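Local coordinates for protein cellobiose 2-epimerase (Caldibacillus thermoamylovorans, PDB 5ZHB) that catalyses the 2-epimerization of cellobiose, converting its reducing-end glucose to mannose, probably within an (alpha/alpha)6 barrel, at residues A[106-114]-A[156-167]. Sequence-based numbering, arbitrary orientation. Where two conformers were deposited one is given.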
ATOM      1  N   ASP A 106      12.685  15.435   6.656  1.00 22.76           N
ATOM      2  CA  ASP A 106      11.819  15.979   5.624  1.00 23.24           C
ATOM      3  C   ASP A 106      10.447  16.170   6.269  1.00 21.61           C
ATOM      4  O   ASP A 106       9.707  15.217   6.518  1.00 21.56           O
ATOM      5  CB  ASP A 106      11.798  15.171   4.333  1.00 22.44           C
ATOM      6  CG  ASP A 106      11.020  15.792   3.170  1.00 22.58           C
ATOM      7  OD1 ASP A 106      10.166  16.703   3.385  1.00 22.22           O
ATOM      8  OD2 ASP A 106      11.265  15.382   2.040  1.00 24.77           O
ATOM      9  N   ASP A 107      10.190  17.416   6.662  1.00 21.97           N
ATOM     10  CA  ASP A 107       9.089  17.726   7.548  1.00 22.73           C
ATOM     11  C   ASP A 107       7.820  18.107   6.779  1.00 22.82           C
ATOM     12  O   ASP A 107       6.864  18.599   7.388  1.00 21.67           O
ATOM     13  CB  ASP A 107       9.491  18.821   8.524  1.00 23.80           C
ATOM     14  CG  ASP A 107       9.808  20.174   7.906  1.00 24.69           C
ATOM     15  OD1 ASP A 107       9.670  20.337   6.685  1.00 22.98           O
ATOM     16  OD2 ASP A 107      10.213  21.056   8.670  1.00 24.50           O
ATOM     17  N   ARG A 108       7.813  17.887   5.457  0.50 23.74           N
ATOM     18  CA  ARG A 108       6.598  18.054   4.673  0.50 23.43           C
ATOM     19  C   ARG A 108       5.474  17.133   5.169  0.50 22.57           C
ATOM     20  O   ARG A 108       5.693  16.064   5.735  0.50 20.33           O
ATOM     21  CB  ARG A 108       6.896  17.824   3.193  0.50 25.39           C
ATOM     22  CG  ARG A 108       7.670  18.986   2.601  0.50 28.04           C
ATOM     23  CD  ARG A 108       7.939  18.768   1.141  0.50 32.02           C
ATOM     24  NE  ARG A 108       8.582  17.462   0.958  0.50 35.76           N
ATOM     25  CZ  ARG A 108       8.937  16.960  -0.217  0.50 35.08           C
ATOM     26  NH1 ARG A 108       8.712  17.648  -1.319  0.50 32.26           N
ATOM     27  NH2 ARG A 108       9.533  15.785  -0.261  0.50 35.20           N
ATOM     28  N   LYS A 109       4.244  17.570   4.927  1.00 21.45           N
ATOM     29  CA  LYS A 109       3.055  16.868   5.372  1.00 24.72           C
ATOM     30  C   LYS A 109       2.259  16.486   4.124  1.00 25.45           C
ATOM     31  O   LYS A 109       1.748  17.360   3.417  1.00 20.71           O
ATOM     32  CB  LYS A 109       2.243  17.851   6.218  1.00 24.74           C
ATOM     33  CG  LYS A 109       2.895  18.281   7.510  1.00 26.37           C
ATOM     34  CD  LYS A 109       3.102  17.228   8.580  1.00 24.38           C
ATOM     35  CE  LYS A 109       3.987  17.734   9.697  1.00 25.86           C
ATOM     36  NZ  LYS A 109       3.358  18.788  10.533  1.00 23.00           N
ATOM     37  N   HIS A 110       2.209  15.188   3.835  1.00 21.26           N
ATOM     38  CA  HIS A 110       1.571  14.720   2.619  1.00 21.03           C
ATOM     39  C   HIS A 110       0.325  13.929   3.043  1.00 19.64           C
ATOM     40  O   HIS A 110       0.400  13.128   3.980  1.00 20.70           O
ATOM     41  CB  HIS A 110       2.589  13.913   1.807  1.00 23.89           C
ATOM     42  CG  HIS A 110       2.167  13.777   0.386  1.00 24.58           C
ATOM     43  ND1 HIS A 110       0.979  13.156   0.035  1.00 23.75           N
ATOM     44  CD2 HIS A 110       2.703  14.253  -0.744  1.00 27.50           C
ATOM     45  CE1 HIS A 110       0.826  13.210  -1.282  1.00 25.30           C
ATOM     46  NE2 HIS A 110       1.869  13.873  -1.787  1.00 27.10           N
ATOM     47  N   VAL A 111      -0.792  14.145   2.340  1.00 21.36           N
ATOM     48  CA  VAL A 111      -2.041  13.428   2.599  1.00 20.97           C
ATOM     49  C   VAL A 111      -1.811  11.914   2.518  1.00 19.93           C
ATOM     50  O   VAL A 111      -2.348  11.163   3.309  1.00 22.02           O
ATOM     51  CB  VAL A 111      -3.141  13.917   1.631  1.00 21.77           C
ATOM     52  CG1 VAL A 111      -4.386  13.040   1.697  1.00 22.39           C
ATOM     53  CG2 VAL A 111      -3.537  15.364   1.874  1.00 21.57           C
ATOM     54  N   TYR A 112      -0.961  11.464   1.588  1.00 22.24           N
ATOM     55  CA  TYR A 112      -0.660  10.050   1.394  1.00 20.51           C
ATOM     56  C   TYR A 112      -0.082   9.471   2.673  1.00 20.58           C
ATOM     57  O   TYR A 112      -0.459   8.379   3.094  1.00 19.39           O
ATOM     58  CB  TYR A 112       0.326   9.924   0.236  1.00 20.89           C
ATOM     59  CG  TYR A 112       0.837   8.544  -0.141  1.00 23.58           C
ATOM     60  CD1 TYR A 112      -0.012   7.444  -0.232  1.00 26.99           C
ATOM     61  CD2 TYR A 112       2.153   8.376  -0.528  1.00 26.05           C
ATOM     62  CE1 TYR A 112       0.467   6.212  -0.631  1.00 29.07           C
ATOM     63  CE2 TYR A 112       2.645   7.150  -0.928  1.00 27.93           C
ATOM     64  CZ  TYR A 112       1.796   6.062  -0.973  1.00 29.09           C
ATOM     65  OH  TYR A 112       2.293   4.857  -1.385  1.00 32.20           O
ATOM     66  N   ALA A 113       0.828  10.220   3.301  1.00 21.02           N
ATOM     67  CA  ALA A 113       1.418   9.748   4.536  1.00 19.41           C
ATOM     68  C   ALA A 113       0.379   9.721   5.662  1.00 19.00           C
ATOM     69  O   ALA A 113       0.390   8.788   6.463  1.00 20.49           O
ATOM     70  CB  ALA A 113       2.659  10.578   4.847  1.00 22.70           C
ATOM     71  N   GLN A 114      -0.506  10.723   5.733  1.00 20.84           N
ATOM     72  CA  GLN A 114      -1.506  10.785   6.790  1.00 22.50           C
ATOM     73  C   GLN A 114      -2.456   9.591   6.659  1.00 20.53           C
ATOM     74  O   GLN A 114      -2.824   8.977   7.652  1.00 19.92           O
ATOM     75  CB  GLN A 114      -2.279  12.104   6.830  1.00 22.70           C
ATOM     76  CG  GLN A 114      -1.427  13.365   6.720  1.00 22.25           C
ATOM     77  CD  GLN A 114      -0.169  13.358   7.568  1.00 21.57           C
ATOM     78  OE1 GLN A 114      -0.206  13.086   8.770  1.00 22.28           O
ATOM     79  NE2 GLN A 114       0.961  13.646   6.952  1.00 21.05           N
ATOM     80  N   TYR A 156      -9.097  14.810  -2.759  1.00 26.51           N
ATOM     81  CA  TYR A 156      -8.081  14.946  -1.733  1.00 23.83           C
ATOM     82  C   TYR A 156      -6.858  15.614  -2.346  1.00 21.61           C
ATOM     83  O   TYR A 156      -6.567  15.508  -3.536  1.00 21.32           O
ATOM     84  CB  TYR A 156      -7.902  13.583  -1.053  1.00 23.40           C
ATOM     85  CG  TYR A 156      -9.119  13.212  -0.230  1.00 25.33           C
ATOM     86  CD1 TYR A 156      -9.250  13.641   1.086  1.00 22.70           C
ATOM     87  CD2 TYR A 156     -10.183  12.489  -0.794  1.00 24.25           C
ATOM     88  CE1 TYR A 156     -10.382  13.337   1.817  1.00 21.82           C
ATOM     89  CE2 TYR A 156     -11.320  12.197  -0.064  1.00 23.63           C
ATOM     90  CZ  TYR A 156     -11.402  12.578   1.263  1.00 22.65           C
ATOM     91  OH  TYR A 156     -12.531  12.357   2.000  1.00 23.19           O
ATOM     92  N   LYS A 157      -6.147  16.336  -1.483  1.00 26.12           N
ATOM     93  CA  LYS A 157      -4.995  17.117  -1.851  1.00 26.17           C
ATOM     94  C   LYS A 157      -3.727  16.281  -1.641  1.00 24.00           C
ATOM     95  O   LYS A 157      -3.802  15.092  -1.326  1.00 23.01           O
ATOM     96  CB  LYS A 157      -5.072  18.401  -1.012  1.00 30.26           C
ATOM     97  CG  LYS A 157      -6.176  19.387  -1.391  1.00 30.79           C
ATOM     98  CD  LYS A 157      -6.037  20.692  -0.612  1.00 31.65           C
ATOM     99  CE  LYS A 157      -7.080  21.710  -0.958  1.00 34.64           C
ATOM    100  NZ  LYS A 157      -6.756  23.007  -0.342  1.00 36.62           N
ATOM    101  N   GLU A 158      -2.574  16.907  -1.916  1.00 23.32           N
ATOM    102  CA  GLU A 158      -1.298  16.224  -2.030  1.00 21.56           C
ATOM    103  C   GLU A 158      -0.359  16.727  -0.925  1.00 23.88           C
ATOM    104  O   GLU A 158      -0.349  16.169   0.172  1.00 24.88           O
ATOM    105  CB  GLU A 158      -0.729  16.399  -3.437  1.00 23.09           C
ATOM    106  CG  GLU A 158      -1.509  15.661  -4.532  1.00 24.39           C
ATOM    107  CD  GLU A 158      -1.365  14.149  -4.420  1.00 27.52           C
ATOM    108  OE1 GLU A 158      -0.228  13.716  -4.146  1.00 29.73           O
ATOM    109  OE2 GLU A 158      -2.346  13.423  -4.615  1.00 24.67           O
ATOM    110  N   GLU A 159       0.429  17.770  -1.220  1.00 22.89           N
ATOM    111  CA  GLU A 159       1.625  18.086  -0.440  1.00 23.42           C
ATOM    112  C   GLU A 159       1.470  19.461   0.223  1.00 23.22           C
ATOM    113  O   GLU A 159       1.065  20.427  -0.431  1.00 21.79           O
ATOM    114  CB  GLU A 159       2.874  18.058  -1.318  1.00 26.39           C
ATOM    115  CG  GLU A 159       4.169  18.476  -0.622  1.00 32.09           C
ATOM    116  CD  GLU A 159       5.361  18.484  -1.567  1.00 38.56           C
ATOM    117  OE1 GLU A 159       5.432  17.539  -2.351  1.00 45.25           O
ATOM    118  OE2 GLU A 159       6.199  19.412  -1.536  1.00 44.26           O
ATOM    119  N   PHE A 160       1.867  19.506   1.512  1.00 22.65           N
ATOM    120  CA  PHE A 160       1.931  20.725   2.319  1.00 24.37           C
ATOM    121  C   PHE A 160       3.310  20.835   2.967  1.00 23.47           C
ATOM    122  O   PHE A 160       4.018  19.829   3.128  1.00 21.59           O
ATOM    123  CB  PHE A 160       0.846  20.677   3.407  1.00 24.47           C
ATOM    124  CG  PHE A 160      -0.567  20.509   2.874  1.00 24.72           C
ATOM    125  CD1 PHE A 160      -1.001  19.278   2.379  1.00 25.38           C
ATOM    126  CD2 PHE A 160      -1.455  21.579   2.839  1.00 25.21           C
ATOM    127  CE1 PHE A 160      -2.286  19.134   1.880  1.00 25.38           C
ATOM    128  CE2 PHE A 160      -2.744  21.421   2.352  1.00 27.30           C
ATOM    129  CZ  PHE A 160      -3.150  20.187   1.861  1.00 25.92           C
ATOM    130  N   ASN A 161       3.666  22.060   3.424  1.00 21.14           N
ATOM    131  CA  ASN A 161       4.826  22.222   4.279  1.00 20.51           C
ATOM    132  C   ASN A 161       4.456  21.762   5.675  1.00 20.17           C
ATOM    133  O   ASN A 161       3.293  21.418   5.953  1.00 22.03           O
ATOM    134  CB  ASN A 161       5.406  23.637   4.227  1.00 22.97           C
ATOM    135  CG  ASN A 161       4.461  24.699   4.744  1.00 24.17           C
ATOM    136  OD1 ASN A 161       3.486  24.407   5.453  1.00 23.27           O
ATOM    137  ND2 ASN A 161       4.792  25.946   4.444  1.00 24.42           N
ATOM    138  N   ARG A 162       5.448  21.834   6.570  1.00 21.54           N
ATOM    139  CA  ARG A 162       5.266  21.403   7.938  1.00 21.69           C
ATOM    140  C   ARG A 162       4.024  22.032   8.568  1.00 23.75           C
ATOM    141  O   ARG A 162       3.336  21.379   9.353  1.00 26.27           O
ATOM    142  CB  ARG A 162       6.521  21.716   8.752  1.00 23.69           C
ATOM    143  CG  ARG A 162       6.504  21.082  10.139  1.00 26.43           C
ATOM    144  CD  ARG A 162       7.652  21.552  11.073  1.00 25.32           C
ATOM    145  NE  ARG A 162       7.330  21.079  12.412  1.00 28.12           N
ATOM    146  CZ  ARG A 162       7.927  21.432  13.540  1.00 31.32           C
ATOM    147  NH1 ARG A 162       8.819  22.395  13.559  1.00 32.14           N
ATOM    148  NH2 ARG A 162       7.620  20.823  14.659  1.00 29.05           N
ATOM    149  N   LYS A 163       3.780  23.323   8.301  1.00 26.12           N
ATOM    150  CA  LYS A 163       2.699  24.044   8.962  1.00 23.66           C
ATOM    151  C   LYS A 163       1.411  23.977   8.133  1.00 27.28           C
ATOM    152  O   LYS A 163       0.531  24.849   8.213  1.00 22.32           O
ATOM    153  CB  LYS A 163       3.161  25.493   9.158  1.00 23.20           C
ATOM    154  CG  LYS A 163       4.431  25.681   9.963  1.00 22.33           C
ATOM    155  CD  LYS A 163       4.947  27.126   9.957  1.00 25.32           C
ATOM    156  CE  LYS A 163       6.123  27.282  10.899  1.00 26.32           C
ATOM    157  NZ  LYS A 163       6.726  28.613  10.865  1.00 27.53           N
ATOM    158  N   TRP A 164       1.281  22.933   7.303  1.00 29.25           N
ATOM    159  CA  TRP A 164       0.012  22.637   6.650  1.00 25.64           C
ATOM    160  C   TRP A 164      -0.407  23.714   5.679  1.00 27.79           C
ATOM    161  O   TRP A 164      -1.609  23.937   5.529  1.00 29.67           O
ATOM    162  CB  TRP A 164      -1.090  22.410   7.693  1.00 26.95           C
ATOM    163  CG  TRP A 164      -0.892  21.079   8.345  1.00 25.39           C
ATOM    164  CD1 TRP A 164      -0.447  20.828   9.598  1.00 25.77           C
ATOM    165  CD2 TRP A 164      -1.082  19.800   7.705  1.00 25.73           C
ATOM    166  NE1 TRP A 164      -0.364  19.480   9.793  1.00 27.99           N
ATOM    167  CE2 TRP A 164      -0.741  18.828   8.655  1.00 24.25           C
ATOM    168  CE3 TRP A 164      -1.528  19.396   6.445  1.00 26.96           C
ATOM    169  CZ2 TRP A 164      -0.834  17.468   8.387  1.00 27.41           C
ATOM    170  CZ3 TRP A 164      -1.655  18.047   6.187  1.00 30.08           C
ATOM    171  CH2 TRP A 164      -1.325  17.102   7.159  1.00 27.70           C
ATOM    172  N   GLU A 165       0.581  24.303   4.991  1.00 25.95           N
ATOM    173  CA  GLU A 165       0.369  25.289   3.949  1.00 25.15           C
ATOM    174  C   GLU A 165       0.664  24.635   2.603  1.00 27.32           C
ATOM    175  O   GLU A 165       1.778  24.164   2.342  1.00 25.56           O
ATOM    176  CB  GLU A 165       1.251  26.523   4.191  1.00 22.98           C
ATOM    177  CG  GLU A 165       1.145  27.032   5.622  1.00 22.98           C
ATOM    178  CD  GLU A 165       2.220  28.010   6.104  1.00 25.95           C
ATOM    179  OE1 GLU A 165       3.202  28.314   5.375  1.00 24.28           O
ATOM    180  OE2 GLU A 165       2.097  28.393   7.295  1.00 26.49           O
ATOM    181  N   GLU A 166      -0.372  24.598   1.765  1.00 28.85           N
ATOM    182  CA  GLU A 166      -0.335  23.889   0.495  1.00 32.57           C
ATOM    183  C   GLU A 166       0.852  24.340  -0.351  1.00 35.65           C
ATOM    184  O   GLU A 166       0.988  25.530  -0.632  1.00 33.22           O
ATOM    185  CB  GLU A 166      -1.675  24.145  -0.205  1.00 34.18           C
ATOM    186  CG  GLU A 166      -1.922  23.171  -1.350  1.00 39.03           C
ATOM    187  CD  GLU A 166      -3.370  22.996  -1.742  1.00 39.43           C
ATOM    188  OE1 GLU A 166      -4.234  23.746  -1.232  1.00 37.36           O
ATOM    189  OE2 GLU A 166      -3.631  22.046  -2.518  1.00 42.19           O
ATOM    190  N   GLN A 167       1.663  23.344  -0.759  0.50 35.62           N
ATOM    191  CA  GLN A 167       2.869  23.526  -1.553  0.50 40.35           C
ATOM    192  C   GLN A 167       2.575  23.123  -2.993  0.50 50.05           C
ATOM    193  O   GLN A 167       1.421  22.871  -3.339  0.50 52.12           O
ATOM    194  CB  GLN A 167       4.027  22.661  -1.037  0.50 40.45           C
ATOM    195  CG  GLN A 167       4.679  23.168   0.245  0.50 39.81           C
ATOM    196  CD  GLN A 167       6.035  22.556   0.519  0.50 36.73           C
ATOM    197  OE1 GLN A 167       7.050  23.260   0.533  0.50 43.12           O
ATOM    198  NE2 GLN A 167       6.077  21.252   0.751  0.50 32.36           N
TER
HETATM  199  O   HOH W   1       8.071  21.952   5.348  1.00 27.19           O
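A short antiparallel ladder at the helix ends of the (alpha/alpha)6 barrel pairs Lys109 with Phe160 and His110 with Glu159, where the chain enters helix 111-128. Lys109 N and Phe160 O, 2.9 Å apart, form one bond of the hydrogen-bonded pair, Phe160 N to Lys109 O the other, and Val111 N continues the pairing to Glu158 O at 3.0 Å. On the face of Lys109 and Phe160, Lys109 CB sits over the six-membered ring of Trp164, 3.7 Å from its centroid, in a CH-pi contact, while Gln114 CG meets that ring's edge. The lysine chain, bent at chi2 (-66°) and chi4, brings NZ to 2.8 Å from Arg162 O, on a lone pair; Asp88 forms a salt bridge to NZ. On the other face, Arg108, in one of its two modelled conformers, grips the Asp106 carboxylate side-on and reaches Glu159 OE2 through NH1 at 3.1 Å, a bent bond (137°) from above the carboxylate plane. The His110 ring lies with one face over Glu158 O, and its ND1 accepts from Tyr112 N, which lies close to the ring plane, at 3.0 Å, capping the helix. With an alanine here, the Tyr112 amide would probably lose its side-chain acceptor, and Glu158 O the ring over it. An Asp-Arg-Glu network thus ties one face, the lysine combines packing on tryptophan with a charged, hydrogen-bonded end on the other, and the histidine couples strand to helix.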